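Local coordinates for TarM (Staphylococcus aureus subsp. aureus 21178, PDB 4X7R), which belongs to the group 1 glycosyltransferases of the GT-B clan and adds a large antiparallel sheet to that two-domain fold, at residues N79-S84 and K172-I177; K86-H91 and N149-K154; E318-H323 and A349-I354; F393-S398 and Q455-D460. The protein carries 1 engineered substitution. All coordinates share one frame; numbering follows the deposited sequence.

Contact 1: N79-S84 and K172-I177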
loop_
_atom_site.group_PDB
_atom_site.type_symbol
_atom_site.label_atom_id
_atom_site.label_comp_id
_atom_site.label_asym_id
_atom_site.label_seq_id
_atom_site.Cartn_x
_atom_site.Cartn_y
_atom_site.Cartn_z
ATOM N N ASN A 79 16.935 16.905 -18.329
ATOM C CA ASN A 79 17.563 16.974 -19.654
ATOM C C ASN A 79 17.688 18.369 -20.223
ATOM O O ASN A 79 18.478 18.568 -21.149
ATOM C CB ASN A 79 16.785 16.101 -20.642
ATOM C CG ASN A 79 16.970 14.633 -20.419
ATOM O OD1 ASN A 79 18.032 14.184 -19.972
ATOM N ND2 ASN A 79 15.924 13.855 -20.716
ATOM N N LYS A 80 16.911 19.332 -19.705
ATOM C CA LYS A 80 16.912 20.729 -20.176
ATOM C C LYS A 80 18.185 21.527 -19.815
ATOM O O LYS A 80 18.567 22.444 -20.541
ATOM C CB LYS A 80 15.627 21.433 -19.696
ATOM C CG LYS A 80 15.503 22.936 -19.975
ATOM C CD LYS A 80 14.819 23.256 -21.298
ATOM C CE LYS A 80 14.296 24.677 -21.341
ATOM N NZ LYS A 80 13.113 24.884 -20.446
ATOM N N HIS A 81 18.799 21.225 -18.673
ATOM C CA HIS A 81 20.005 21.931 -18.242
ATOM C C HIS A 81 21.169 20.993 -18.032
ATOM O O HIS A 81 20.975 19.793 -17.855
ATOM C CB HIS A 81 19.738 22.727 -16.961
ATOM C CG HIS A 81 18.756 23.832 -17.159
ATOM N ND1 HIS A 81 19.156 25.111 -17.584
ATOM C CD2 HIS A 81 17.413 23.821 -16.999
ATOM C CE1 HIS A 81 18.042 25.815 -17.666
ATOM N NE2 HIS A 81 16.967 25.077 -17.336
ATOM N N PHE A 82 22.378 21.558 -18.045
ATOM C CA PHE A 82 23.618 20.851 -17.765
ATOM C C PHE A 82 24.121 21.329 -16.389
ATOM O O PHE A 82 24.522 20.531 -15.541
ATOM C CB PHE A 82 24.662 21.181 -18.833
ATOM C CG PHE A 82 26.020 20.635 -18.492
ATOM C CD1 PHE A 82 26.256 19.261 -18.491
ATOM C CD2 PHE A 82 27.064 21.489 -18.170
ATOM C CE1 PHE A 82 27.517 18.753 -18.190
ATOM C CE2 PHE A 82 28.341 20.980 -17.915
ATOM C CZ PHE A 82 28.559 19.615 -17.917
ATOM N N LYS A 83 24.087 22.627 -16.199
ATOM C CA LYS A 83 24.511 23.313 -14.993
ATOM C C LYS A 83 23.358 23.315 -13.952
ATOM O O LYS A 83 22.196 23.400 -14.327
ATOM C CB LYS A 83 24.929 24.753 -15.385
ATOM C CG LYS A 83 25.308 25.717 -14.250
ATOM C CD LYS A 83 25.383 27.196 -14.694
ATOM C CE LYS A 83 24.047 27.899 -14.895
ATOM N NZ LYS A 83 23.250 28.038 -13.635
ATOM N N SER A 84 23.699 23.240 -12.654
ATOM C CA SER A 84 22.758 23.345 -11.535
ATOM C C SER A 84 22.230 24.776 -11.415
ATOM O O SER A 84 22.902 25.734 -11.825
ATOM C CB SER A 84 23.434 22.947 -10.234
ATOM O OG SER A 84 23.477 21.533 -10.203
ATOM N N LYS A 172 18.580 19.236 -10.801
ATOM C CA LYS A 172 19.499 20.370 -10.914
ATOM C C LYS A 172 18.989 21.644 -10.209
ATOM O O LYS A 172 19.668 22.669 -10.221
ATOM C CB LYS A 172 19.905 20.614 -12.377
ATOM C CG LYS A 172 20.600 19.404 -12.995
ATOM C CD LYS A 172 21.249 19.677 -14.343
ATOM C CE LYS A 172 21.826 18.396 -14.922
ATOM N NZ LYS A 172 20.789 17.525 -15.511
ATOM N N GLY A 173 17.807 21.562 -9.582
ATOM C CA GLY A 173 17.239 22.683 -8.843
ATOM C C GLY A 173 16.369 23.616 -9.658
ATOM O O GLY A 173 16.122 24.749 -9.232
ATOM N N TYR A 174 15.879 23.155 -10.820
ATOM C CA TYR A 174 14.999 23.968 -11.669
ATOM C C TYR A 174 13.520 23.594 -11.459
ATOM O O TYR A 174 13.202 22.405 -11.401
ATOM C CB TYR A 174 15.372 23.807 -13.158
ATOM C CG TYR A 174 16.754 24.322 -13.493
ATOM C CD1 TYR A 174 16.965 25.663 -13.815
ATOM C CD2 TYR A 174 17.855 23.479 -13.466
ATOM C CE1 TYR A 174 18.239 26.139 -14.126
ATOM C CE2 TYR A 174 19.132 23.953 -13.731
ATOM C CZ TYR A 174 19.320 25.273 -14.090
ATOM O OH TYR A 174 20.595 25.689 -14.392
ATOM N N PRO A 175 12.593 24.564 -11.432
ATOM C CA PRO A 175 11.158 24.205 -11.290
ATOM C C PRO A 175 10.611 23.564 -12.551
ATOM O O PRO A 175 10.949 24.021 -13.644
ATOM C CB PRO A 175 10.460 25.546 -11.029
ATOM C CG PRO A 175 11.421 26.585 -11.570
ATOM C CD PRO A 175 12.800 26.030 -11.502
ATOM N N TYR A 176 9.769 22.501 -12.406
ATOM C CA TYR A 176 9.214 21.779 -13.555
ATOM C C TYR A 176 7.699 21.684 -13.539
ATOM O O TYR A 176 7.085 21.481 -14.589
ATOM C CB TYR A 176 9.912 20.397 -13.785
ATOM C CG TYR A 176 9.734 19.395 -12.660
ATOM C CD1 TYR A 176 10.553 19.428 -11.534
ATOM C CD2 TYR A 176 8.710 18.451 -12.693
ATOM C CE1 TYR A 176 10.396 18.513 -10.497
ATOM C CE2 TYR A 176 8.532 17.538 -11.649
ATOM C CZ TYR A 176 9.365 17.591 -10.543
ATOM O OH TYR A 176 9.231 16.695 -9.512
ATOM N N ILE A 177 7.103 21.841 -12.341
ATOM C CA ILE A 177 5.665 21.837 -12.072
ATOM C C ILE A 177 5.404 22.862 -10.960
ATOM O O ILE A 177 6.149 22.894 -9.975
ATOM C CB ILE A 177 5.112 20.418 -11.658
ATOM C CG1 ILE A 177 5.101 19.447 -12.831
ATOM C CG2 ILE A 177 3.687 20.515 -11.056
ATOM C CD1 ILE A 177 4.682 18.055 -12.485
#
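Ser84 and Lys172 bring the two backbones closest, with 4.5 Å between their CA atoms. Here the loop between helices 69-78 and 86-95 passes the turn that leads into strand 175-182, and Ser84 CA makes a CA-H...O contact with Lys172 O. Asp170 OD1 accepts from both Lys172 N and Tyr174 N, while Gly173 takes up a positive phi of 89° as the chain swings round between them. That swing sets Tyr174 against the loop. Its ring lies face to face with the imidazole of His81, the centroids 3.6 Å apart and the planes only 4° from parallel. At the end of the ring, OH donates to Lys83 O at 2.8 Å, approaching from above the carbonyl plane, 52° out of it. Lys83 itself doubles back through bends at chi3 and chi4, and its NZ donates to Ser84 O at 3.0 Å, lying also 3.6 Å from Tyr174 OH. Two residues before the tyrosine, the chain of Lys172 runs extended to CE, which rests 3.5 Å from Phe82 O. Its NZ has its main partner in Asn78 O and adds only a weak bond to His81 O, at 3.3 Å. The stack on His81 thus holds the turn of the tyrosine ring, and the hydroxyl bond anchors its far end. Tyr174 OH and Lys172 NZ both grip the loop by its carbonyls, while Lys83 NZ bonds within the loop.

Contact 2: K86-H91 and N149-K154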
loop_
_atom_site.group_PDB
_atom_site.type_symbol
_atom_site.label_atom_id
_atom_site.label_comp_id
_atom_site.label_asym_id
_atom_site.label_seq_id
_atom_site.Cartn_x
_atom_site.Cartn_y
_atom_site.Cartn_z
ATOM N N LYS A 86 22.245 27.549 -9.773
ATOM C CA LYS A 86 23.031 28.295 -8.781
ATOM C C LYS A 86 22.310 29.499 -8.199
ATOM O O LYS A 86 22.483 29.779 -7.015
ATOM C CB LYS A 86 24.400 28.722 -9.359
ATOM C CG LYS A 86 25.243 27.571 -9.932
ATOM C CD LYS A 86 25.971 26.796 -8.848
ATOM C CE LYS A 86 26.176 25.358 -9.218
ATOM N NZ LYS A 86 26.582 24.581 -8.028
ATOM N N LEU A 87 21.501 30.198 -9.015
ATOM C CA LEU A 87 20.765 31.394 -8.608
ATOM C C LEU A 87 19.707 31.188 -7.533
ATOM O O LEU A 87 19.479 32.099 -6.733
ATOM C CB LEU A 87 20.201 32.165 -9.811
ATOM C CG LEU A 87 21.234 32.728 -10.799
ATOM C CD1 LEU A 87 20.540 33.447 -11.942
ATOM C CD2 LEU A 87 22.235 33.663 -10.102
ATOM N N LEU A 88 19.051 30.015 -7.512
ATOM C CA LEU A 88 18.059 29.730 -6.493
ATOM C C LEU A 88 18.796 29.593 -5.162
ATOM O O LEU A 88 18.356 30.167 -4.175
ATOM C CB LEU A 88 17.259 28.455 -6.845
ATOM C CG LEU A 88 16.288 27.894 -5.802
ATOM C CD1 LEU A 88 15.248 28.916 -5.402
ATOM C CD2 LEU A 88 15.587 26.687 -6.336
ATOM N N TYR A 89 19.942 28.885 -5.154
ATOM C CA TYR A 89 20.744 28.684 -3.944
ATOM C C TYR A 89 21.363 29.970 -3.443
ATOM O O TYR A 89 21.409 30.183 -2.228
ATOM C CB TYR A 89 21.802 27.597 -4.150
ATOM C CG TYR A 89 21.188 26.230 -4.338
ATOM C CD1 TYR A 89 20.768 25.477 -3.244
ATOM C CD2 TYR A 89 21.014 25.689 -5.615
ATOM C CE1 TYR A 89 20.198 24.220 -3.412
ATOM C CE2 TYR A 89 20.429 24.436 -5.796
ATOM C CZ TYR A 89 20.037 23.701 -4.688
ATOM O OH TYR A 89 19.482 22.459 -4.838
ATOM N N LYS A 90 21.793 30.849 -4.383
ATOM C CA LYS A 90 22.371 32.157 -4.082
ATOM C C LYS A 90 21.301 33.050 -3.457
ATOM O O LYS A 90 21.581 33.686 -2.446
ATOM C CB LYS A 90 22.965 32.801 -5.348
ATOM C CG LYS A 90 23.689 34.135 -5.081
ATOM C CD LYS A 90 24.391 34.684 -6.326
ATOM C CE LYS A 90 25.495 35.674 -5.998
ATOM N NZ LYS A 90 24.967 36.987 -5.524
ATOM N N HIS A 91 20.071 33.057 -4.032
ATOM C CA HIS A 91 18.894 33.799 -3.561
ATOM C C HIS A 91 18.594 33.439 -2.086
ATOM O O HIS A 91 18.459 34.337 -1.255
ATOM C CB HIS A 91 17.676 33.490 -4.471
ATOM C CG HIS A 91 16.340 33.965 -3.966
ATOM N ND1 HIS A 91 15.414 33.085 -3.371
ATOM C CD2 HIS A 91 15.796 35.207 -4.004
ATOM C CE1 HIS A 91 14.366 33.832 -3.055
ATOM N NE2 HIS A 91 14.551 35.116 -3.417
ATOM N N ASN A 149 20.995 18.313 0.751
ATOM C CA ASN A 149 21.242 19.738 0.442
ATOM C C ASN A 149 20.723 20.226 -0.919
ATOM O O ASN A 149 21.065 21.326 -1.352
ATOM C CB ASN A 149 22.711 20.146 0.689
ATOM C CG ASN A 149 23.058 20.390 2.138
ATOM O OD1 ASN A 149 22.213 20.329 3.043
ATOM N ND2 ASN A 149 24.325 20.691 2.386
ATOM N N LYS A 150 19.853 19.444 -1.554
ATOM C CA LYS A 150 19.277 19.783 -2.839
ATOM C C LYS A 150 17.787 20.065 -2.697
ATOM O O LYS A 150 17.039 19.214 -2.213
ATOM C CB LYS A 150 19.538 18.673 -3.883
ATOM C CG LYS A 150 21.030 18.436 -4.197
ATOM C CD LYS A 150 21.250 17.821 -5.585
ATOM C CE LYS A 150 20.758 16.395 -5.700
ATOM N NZ LYS A 150 20.464 16.026 -7.109
ATOM N N VAL A 151 17.359 21.267 -3.124
ATOM C CA VAL A 151 15.944 21.658 -3.088
ATOM C C VAL A 151 15.097 20.713 -3.984
ATOM O O VAL A 151 15.527 20.335 -5.079
ATOM C CB VAL A 151 15.783 23.174 -3.434
ATOM C CG1 VAL A 151 16.260 23.493 -4.855
ATOM C CG2 VAL A 151 14.356 23.656 -3.207
ATOM N N HIS A 152 13.940 20.270 -3.486
ATOM C CA HIS A 152 13.058 19.441 -4.302
ATOM C C HIS A 152 11.660 20.041 -4.370
ATOM O O HIS A 152 10.914 19.775 -5.303
ATOM C CB HIS A 152 13.058 17.952 -3.852
ATOM C CG HIS A 152 12.386 17.675 -2.532
ATOM N ND1 HIS A 152 11.055 17.294 -2.468
ATOM C CD2 HIS A 152 12.899 17.663 -1.277
ATOM C CE1 HIS A 152 10.795 17.097 -1.185
ATOM N NE2 HIS A 152 11.871 17.292 -0.431
ATOM N N MET A 153 11.332 20.894 -3.410
ATOM C CA MET A 153 10.004 21.476 -3.314
ATOM C C MET A 153 9.986 22.812 -2.594
ATOM O O MET A 153 10.754 23.032 -1.670
ATOM C CB MET A 153 9.068 20.468 -2.585
ATOM C CG MET A 153 7.607 20.911 -2.443
ATOM S SD MET A 153 6.509 19.657 -1.674
ATOM C CE MET A 153 7.300 19.400 -0.099
ATOM N N LYS A 154 9.075 23.686 -3.011
ATOM C CA LYS A 154 8.773 24.970 -2.367
ATOM C C LYS A 154 7.260 24.984 -2.123
ATOM O O LYS A 154 6.488 24.688 -3.033
ATOM C CB LYS A 154 9.210 26.165 -3.231
ATOM C CG LYS A 154 8.884 27.562 -2.644
ATOM C CD LYS A 154 9.172 28.635 -3.681
ATOM C CE LYS A 154 8.151 29.746 -3.728
ATOM N NZ LYS A 154 7.198 29.569 -4.861
#
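Leu88, in the first turns of helix 86-95, meets Val151 tip to tip. With CG anti to the backbone N (chi1 172°), its CD2 comes within 3.6 Å of Val151 CG1, and the same leucine also rests on Tyr169 of the next strand. Tyr89 follows, and its long side chain brings the hydroxyl to the strand although it sets out neither toward nor away from it. Tyr89 OH accepts a hydrogen bond from Val151 N at 3.0 Å, with 151° at the hydrogen, so a helix side chain serves an amide of the strand. This strand, 150-157, belongs to the large antiparallel sheet; the helix crosses it at 94°, the short axes 10.2 Å apart at closest approach. Further along the strand a classic beta bulge puts His152 and Met153 together opposite Ser145 of the adjoining strand 139-147. Around the tyrosine, Lys150 CA lies 3.3 Å from Tyr89 OH, at the ring edge and near its plane, and Val151 CG1 comes to 3.4 Å from the same oxygen. Asn149 O approaches Tyr89 CE1 at 3.7 Å. Lys150 CB still touches the Tyr89 hydroxyl, while its NZ forms a salt bridge with Glu171 OE1.

Contact 3: E318-H323 and A349-I354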
loop_
_atom_site.group_PDB
_atom_site.type_symbol
_atom_site.label_atom_id
_atom_site.label_comp_id
_atom_site.label_asym_id
_atom_site.label_seq_id
_atom_site.Cartn_x
_atom_site.Cartn_y
_atom_site.Cartn_z
ATOM N N GLU A 318 6.825 -25.765 19.411
ATOM C CA GLU A 318 6.578 -24.763 20.454
ATOM C C GLU A 318 5.267 -24.014 20.196
ATOM O O GLU A 318 4.920 -23.732 19.044
ATOM C CB GLU A 318 7.732 -23.761 20.557
ATOM C CG GLU A 318 8.927 -24.266 21.337
ATOM C CD GLU A 318 10.237 -23.572 21.013
ATOM O OE1 GLU A 318 10.239 -22.348 20.747
ATOM O OE2 GLU A 318 11.276 -24.272 21.028
ATOM N N LYS A 319 4.549 -23.688 21.279
ATOM C CA LYS A 319 3.255 -23.009 21.238
ATOM C C LYS A 319 3.392 -21.537 20.817
ATOM O O LYS A 319 3.317 -20.624 21.643
ATOM C CB LYS A 319 2.514 -23.167 22.575
ATOM C CG LYS A 319 2.275 -24.611 22.983
ATOM C CD LYS A 319 2.090 -24.725 24.476
ATOM C CE LYS A 319 1.919 -26.159 24.881
ATOM N NZ LYS A 319 1.210 -26.267 26.179
ATOM N N ILE A 320 3.619 -21.316 19.517
ATOM C CA ILE A 320 3.749 -19.976 18.963
ATOM C C ILE A 320 2.604 -19.755 17.982
ATOM O O ILE A 320 2.479 -20.492 16.997
ATOM C CB ILE A 320 5.145 -19.706 18.314
ATOM C CG1 ILE A 320 6.345 -20.267 19.134
ATOM C CG2 ILE A 320 5.325 -18.231 17.910
ATOM C CD1 ILE A 320 6.630 -19.644 20.485
ATOM N N VAL A 321 1.757 -18.756 18.272
ATOM C CA VAL A 321 0.640 -18.375 17.408
ATOM C C VAL A 321 1.067 -17.094 16.708
ATOM O O VAL A 321 1.442 -16.124 17.370
ATOM C CB VAL A 321 -0.706 -18.229 18.168
ATOM C CG1 VAL A 321 -1.804 -17.714 17.246
ATOM C CG2 VAL A 321 -1.125 -19.547 18.799
ATOM N N GLY A 322 1.057 -17.117 15.386
ATOM C CA GLY A 322 1.474 -15.969 14.593
ATOM C C GLY A 322 0.352 -15.167 13.976
ATOM O O GLY A 322 -0.753 -15.680 13.774
ATOM N N HIS A 323 0.645 -13.892 13.669
ATOM C CA HIS A 323 -0.269 -12.960 13.017
ATOM C C HIS A 323 0.576 -11.909 12.305
ATOM O O HIS A 323 1.271 -11.139 12.964
ATOM C CB HIS A 323 -1.242 -12.324 14.025
ATOM C CG HIS A 323 -2.304 -11.480 13.396
ATOM N ND1 HIS A 323 -3.591 -11.941 13.245
ATOM C CD2 HIS A 323 -2.237 -10.217 12.923
ATOM C CE1 HIS A 323 -4.256 -10.961 12.653
ATOM N NE2 HIS A 323 -3.478 -9.907 12.435
ATOM N N ALA A 349 1.792 -21.048 28.581
ATOM C CA ALA A 349 2.979 -21.322 27.762
ATOM C C ALA A 349 2.881 -20.792 26.332
ATOM O O ALA A 349 3.912 -20.548 25.700
ATOM C CB ALA A 349 3.273 -22.815 27.748
ATOM N N VAL A 350 1.650 -20.628 25.820
ATOM C CA VAL A 350 1.390 -20.160 24.460
ATOM C C VAL A 350 1.752 -18.680 24.219
ATOM O O VAL A 350 1.303 -17.795 24.950
ATOM C CB VAL A 350 -0.010 -20.593 23.933
ATOM C CG1 VAL A 350 -1.119 -20.170 24.879
ATOM C CG2 VAL A 350 -0.281 -20.100 22.507
ATOM N N LYS A 351 2.592 -18.441 23.198
ATOM C CA LYS A 351 3.067 -17.124 22.792
ATOM C C LYS A 351 2.318 -16.636 21.545
ATOM O O LYS A 351 1.995 -17.436 20.664
ATOM C CB LYS A 351 4.578 -17.166 22.493
ATOM C CG LYS A 351 5.489 -17.292 23.719
ATOM C CD LYS A 351 6.988 -17.262 23.334
ATOM C CE LYS A 351 7.529 -15.887 22.974
ATOM N NZ LYS A 351 8.830 -15.962 22.255
ATOM N N PHE A 352 2.075 -15.318 21.462
ATOM C CA PHE A 352 1.423 -14.682 20.326
ATOM C C PHE A 352 2.376 -13.642 19.756
ATOM O O PHE A 352 2.744 -12.687 20.449
ATOM C CB PHE A 352 0.059 -14.074 20.713
ATOM C CG PHE A 352 -1.042 -15.078 20.992
ATOM C CD1 PHE A 352 -1.084 -15.779 22.193
ATOM C CD2 PHE A 352 -2.057 -15.296 20.069
ATOM C CE1 PHE A 352 -2.097 -16.712 22.445
ATOM C CE2 PHE A 352 -3.076 -16.223 20.329
ATOM C CZ PHE A 352 -3.087 -16.925 21.513
ATOM N N HIS A 353 2.831 -13.875 18.508
ATOM C CA HIS A 353 3.748 -13.001 17.775
ATOM C C HIS A 353 2.959 -12.220 16.745
ATOM O O HIS A 353 2.461 -12.803 15.774
ATOM C CB HIS A 353 4.850 -13.816 17.076
ATOM C CG HIS A 353 5.882 -14.409 17.985
ATOM N ND1 HIS A 353 7.095 -14.850 17.492
ATOM C CD2 HIS A 353 5.849 -14.629 19.322
ATOM C CE1 HIS A 353 7.754 -15.323 18.535
ATOM N NE2 HIS A 353 7.043 -15.211 19.655
ATOM N N ILE A 354 2.838 -10.900 16.953
ATOM C CA ILE A 354 2.077 -10.034 16.067
ATOM C C ILE A 354 3.017 -9.108 15.302
ATOM O O ILE A 354 3.643 -8.232 15.901
ATOM C CB ILE A 354 0.930 -9.284 16.820
ATOM C CG1 ILE A 354 0.078 -10.261 17.681
ATOM C CG2 ILE A 354 0.054 -8.485 15.844
ATOM C CD1 ILE A 354 -0.946 -9.622 18.592
#
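Val321 pairs with Phe352 where strands 320-324 and 351-355 run side by side, the two parallel strands of a beta-alpha-beta unit whose connecting helix is 333-346, in the Rossmann-like sheet of the C-terminal GT-B domain. Val321 bonds to the two residues that flank its bridge partner, as in a parallel pair: its N donates to Lys351 O at 2.7 Å, and its O accepts from His353 N at 2.9 Å. Its side chain lies alongside that of Phe352. CB stands over one face of the phenyl ring, offset toward the rim, while CG1 meets CE2 at 3.7 Å. The other methyl, CG2, touches Val350 CG2, and Ile453 and Val457 of helix 446-457 pack on the same valine. Lys319 is the centre of an inverse gamma turn just before the strand; its O accepts from Lys351 N at 2.8 Å and its CB rests against Val350. From there the extended chain passes Ala349 CB to a salt bridge of NZ with Asp347 and a hydrogen bond with Asn458 OD1. On the sheet face shared by Ile320, Lys351 and His353, Ile320 CD1 lies beside Lys351 CD, and Ile320 CG2 sits over the centre of the His353 ring, 3.7 Å from its centroid and 2° off the ring normal.

Contact 4: F393-S398 and Q455-D460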
loop_
_atom_site.group_PDB
_atom_site.type_symbol
_atom_site.label_atom_id
_atom_site.label_comp_id
_atom_site.label_asym_id
_atom_site.label_seq_id
_atom_site.Cartn_x
_atom_site.Cartn_y
_atom_site.Cartn_z
ATOM N N PHE A 393 6.189 -20.127 13.706
ATOM C CA PHE A 393 4.822 -20.317 14.210
ATOM C C PHE A 393 4.333 -21.755 14.090
ATOM O O PHE A 393 4.648 -22.429 13.113
ATOM C CB PHE A 393 3.817 -19.367 13.523
ATOM C CG PHE A 393 4.213 -17.925 13.275
ATOM C CD1 PHE A 393 4.885 -17.188 14.247
ATOM C CD2 PHE A 393 3.821 -17.272 12.109
ATOM C CE1 PHE A 393 5.221 -15.845 14.025
ATOM C CE2 PHE A 393 4.149 -15.928 11.891
ATOM C CZ PHE A 393 4.848 -15.222 12.848
ATOM N N LYS A 394 3.556 -22.220 15.086
ATOM C CA LYS A 394 2.929 -23.551 15.101
ATOM C C LYS A 394 1.617 -23.474 14.275
ATOM O O LYS A 394 1.252 -24.420 13.568
ATOM C CB LYS A 394 2.642 -23.988 16.551
ATOM C CG LYS A 394 2.121 -25.415 16.672
ATOM C CD LYS A 394 2.319 -25.973 18.055
ATOM C CE LYS A 394 2.022 -27.449 18.076
ATOM N NZ LYS A 394 2.449 -28.070 19.353
ATOM N N LEU A 395 0.927 -22.324 14.382
ATOM C CA LEU A 395 -0.303 -22.000 13.668
ATOM C C LEU A 395 -0.448 -20.493 13.528
ATOM O O LEU A 395 0.257 -19.721 14.183
ATOM C CB LEU A 395 -1.557 -22.637 14.314
ATOM C CG LEU A 395 -1.926 -22.167 15.718
ATOM C CD1 LEU A 395 -3.232 -21.412 15.716
ATOM C CD2 LEU A 395 -2.010 -23.325 16.648
ATOM N N VAL A 396 -1.364 -20.082 12.660
ATOM C CA VAL A 396 -1.650 -18.682 12.386
ATOM C C VAL A 396 -3.132 -18.423 12.679
ATOM O O VAL A 396 -3.965 -19.329 12.616
ATOM C CB VAL A 396 -1.162 -18.283 10.959
ATOM C CG1 VAL A 396 -1.870 -17.053 10.411
ATOM C CG2 VAL A 396 0.354 -18.090 10.939
ATOM N N VAL A 397 -3.434 -17.199 13.073
ATOM C CA VAL A 397 -4.777 -16.811 13.446
ATOM C C VAL A 397 -5.260 -15.603 12.625
ATOM O O VAL A 397 -4.448 -14.748 12.241
ATOM C CB VAL A 397 -4.818 -16.589 14.979
ATOM C CG1 VAL A 397 -3.971 -15.388 15.391
ATOM C CG2 VAL A 397 -6.234 -16.470 15.492
ATOM N N SER A 398 -6.581 -15.558 12.332
ATOM C CA SER A 398 -7.215 -14.434 11.646
ATOM C C SER A 398 -8.519 -14.070 12.332
ATOM O O SER A 398 -9.433 -14.892 12.390
ATOM C CB SER A 398 -7.463 -14.735 10.174
ATOM O OG SER A 398 -8.128 -13.629 9.578
ATOM N N GLN A 455 -6.614 -26.579 21.242
ATOM C CA GLN A 455 -6.570 -27.944 20.695
ATOM C C GLN A 455 -5.338 -28.068 19.781
ATOM O O GLN A 455 -4.527 -28.970 19.959
ATOM C CB GLN A 455 -7.833 -28.255 19.858
ATOM C CG GLN A 455 -9.129 -28.447 20.640
ATOM C CD GLN A 455 -10.335 -28.596 19.729
ATOM O OE1 GLN A 455 -10.299 -29.275 18.691
ATOM N NE2 GLN A 455 -11.447 -27.983 20.115
ATOM N N LEU A 456 -5.179 -27.117 18.851
ATOM C CA LEU A 456 -4.097 -27.088 17.874
ATOM C C LEU A 456 -2.681 -26.902 18.461
ATOM O O LEU A 456 -1.798 -27.688 18.103
ATOM C CB LEU A 456 -4.429 -26.098 16.742
ATOM C CG LEU A 456 -4.249 -26.542 15.275
ATOM C CD1 LEU A 456 -4.694 -27.962 15.033
ATOM C CD2 LEU A 456 -5.009 -25.621 14.331
ATOM N N VAL A 457 -2.467 -25.917 19.383
ATOM C CA VAL A 457 -1.149 -25.683 20.019
ATOM C C VAL A 457 -0.677 -26.858 20.873
ATOM O O VAL A 457 0.531 -27.015 21.059
ATOM C CB VAL A 457 -0.983 -24.358 20.823
ATOM C CG1 VAL A 457 -0.908 -23.140 19.929
ATOM C CG2 VAL A 457 -2.029 -24.198 21.924
ATOM N N ASN A 458 -1.624 -27.636 21.435
ATOM C CA ASN A 458 -1.357 -28.771 22.326
ATOM C C ASN A 458 -1.431 -30.149 21.651
ATOM O O ASN A 458 -1.454 -31.166 22.341
ATOM C CB ASN A 458 -2.269 -28.703 23.551
ATOM C CG ASN A 458 -1.889 -27.600 24.500
ATOM O OD1 ASN A 458 -0.907 -27.692 25.239
ATOM N ND2 ASN A 458 -2.654 -26.527 24.497
ATOM N N ASN A 459 -1.438 -30.183 20.311
ATOM C CA ASN A 459 -1.481 -31.425 19.538
ATOM C C ASN A 459 -0.530 -31.295 18.340
ATOM O O ASN A 459 -0.886 -30.692 17.320
ATOM C CB ASN A 459 -2.919 -31.747 19.116
ATOM C CG ASN A 459 -3.145 -33.159 18.662
ATOM O OD1 ASN A 459 -2.328 -33.756 17.958
ATOM N ND2 ASN A 459 -4.302 -33.700 18.997
ATOM N N ASP A 460 0.700 -31.821 18.501
ATOM C CA ASP A 460 1.781 -31.767 17.511
ATOM C C ASP A 460 1.436 -32.466 16.198
ATOM O O ASP A 460 1.665 -31.887 15.135
ATOM C CB ASP A 460 3.101 -32.298 18.098
ATOM C CG ASP A 460 3.552 -31.588 19.362
ATOM O OD1 ASP A 460 4.015 -30.430 19.260
ATOM O OD2 ASP A 460 3.450 -32.195 20.453
#
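Leu456, in the last turn of helix 446-457, offers its CB to Leu395 CD2 at 3.7 Å. The same methyl is pressed still harder by the next residue: Val457 CG1 lies 3.5 Å from Leu395 CD2, tighter than usual for two carbons. Leu395 holds its CG between the backbone N and the carbonyl carbon (chi1 65°), the crowded position. The carbonyl of Val457 has a different partner. Lys394, whose chain is extended throughout, carries NZ to within 2.8 Å of Val457 O, coming from above the carbonyl plane and 49° out of it. At Asn458 the chain leaves the helix, and Asn459 is the N-cap of the next one, its OD1 accepting from Leu462 N. Asp460, in the first turn of helix 460-477, adds a salt bridge in which OD1 lies 2.8 Å from Lys394 NZ, met from above the carboxylate plane. Thr317 O is a third acceptor for the ammonium group, whose charge is probably further stabilised by the C-terminal end of helix 446-457. Strand 395-398 runs between strands 320-324 and 419-422 of the parallel sheet, and helix 446-457 packs against this part of it, Ile453 touching Leu395 and Val397, and Leu456 touching Val420.

The four contacts form two pairs on opposite sides of the chain's centre. Contacts 1 and 2 have centres 11 Å apart and share the ten-stranded antiparallel sheet; residues 86-91 and 149-154 fall between the two segments of contact 1 along the chain, and Gly173 O touches Leu88 CD2. Contacts 3 and 4 follow in series, their centres 8 Å apart, on neighbouring strands of the six-stranded parallel sheet, where Ile320 O and Lys394 N join the backbones. Between the pairs the centres lie about 52 to 58 Å apart. One pair thus fastens a helix and loops to the added sheet, the other joins strands and a helix within the C-terminal domain, where the His323 side chain lies about 8 Å from bound UDP.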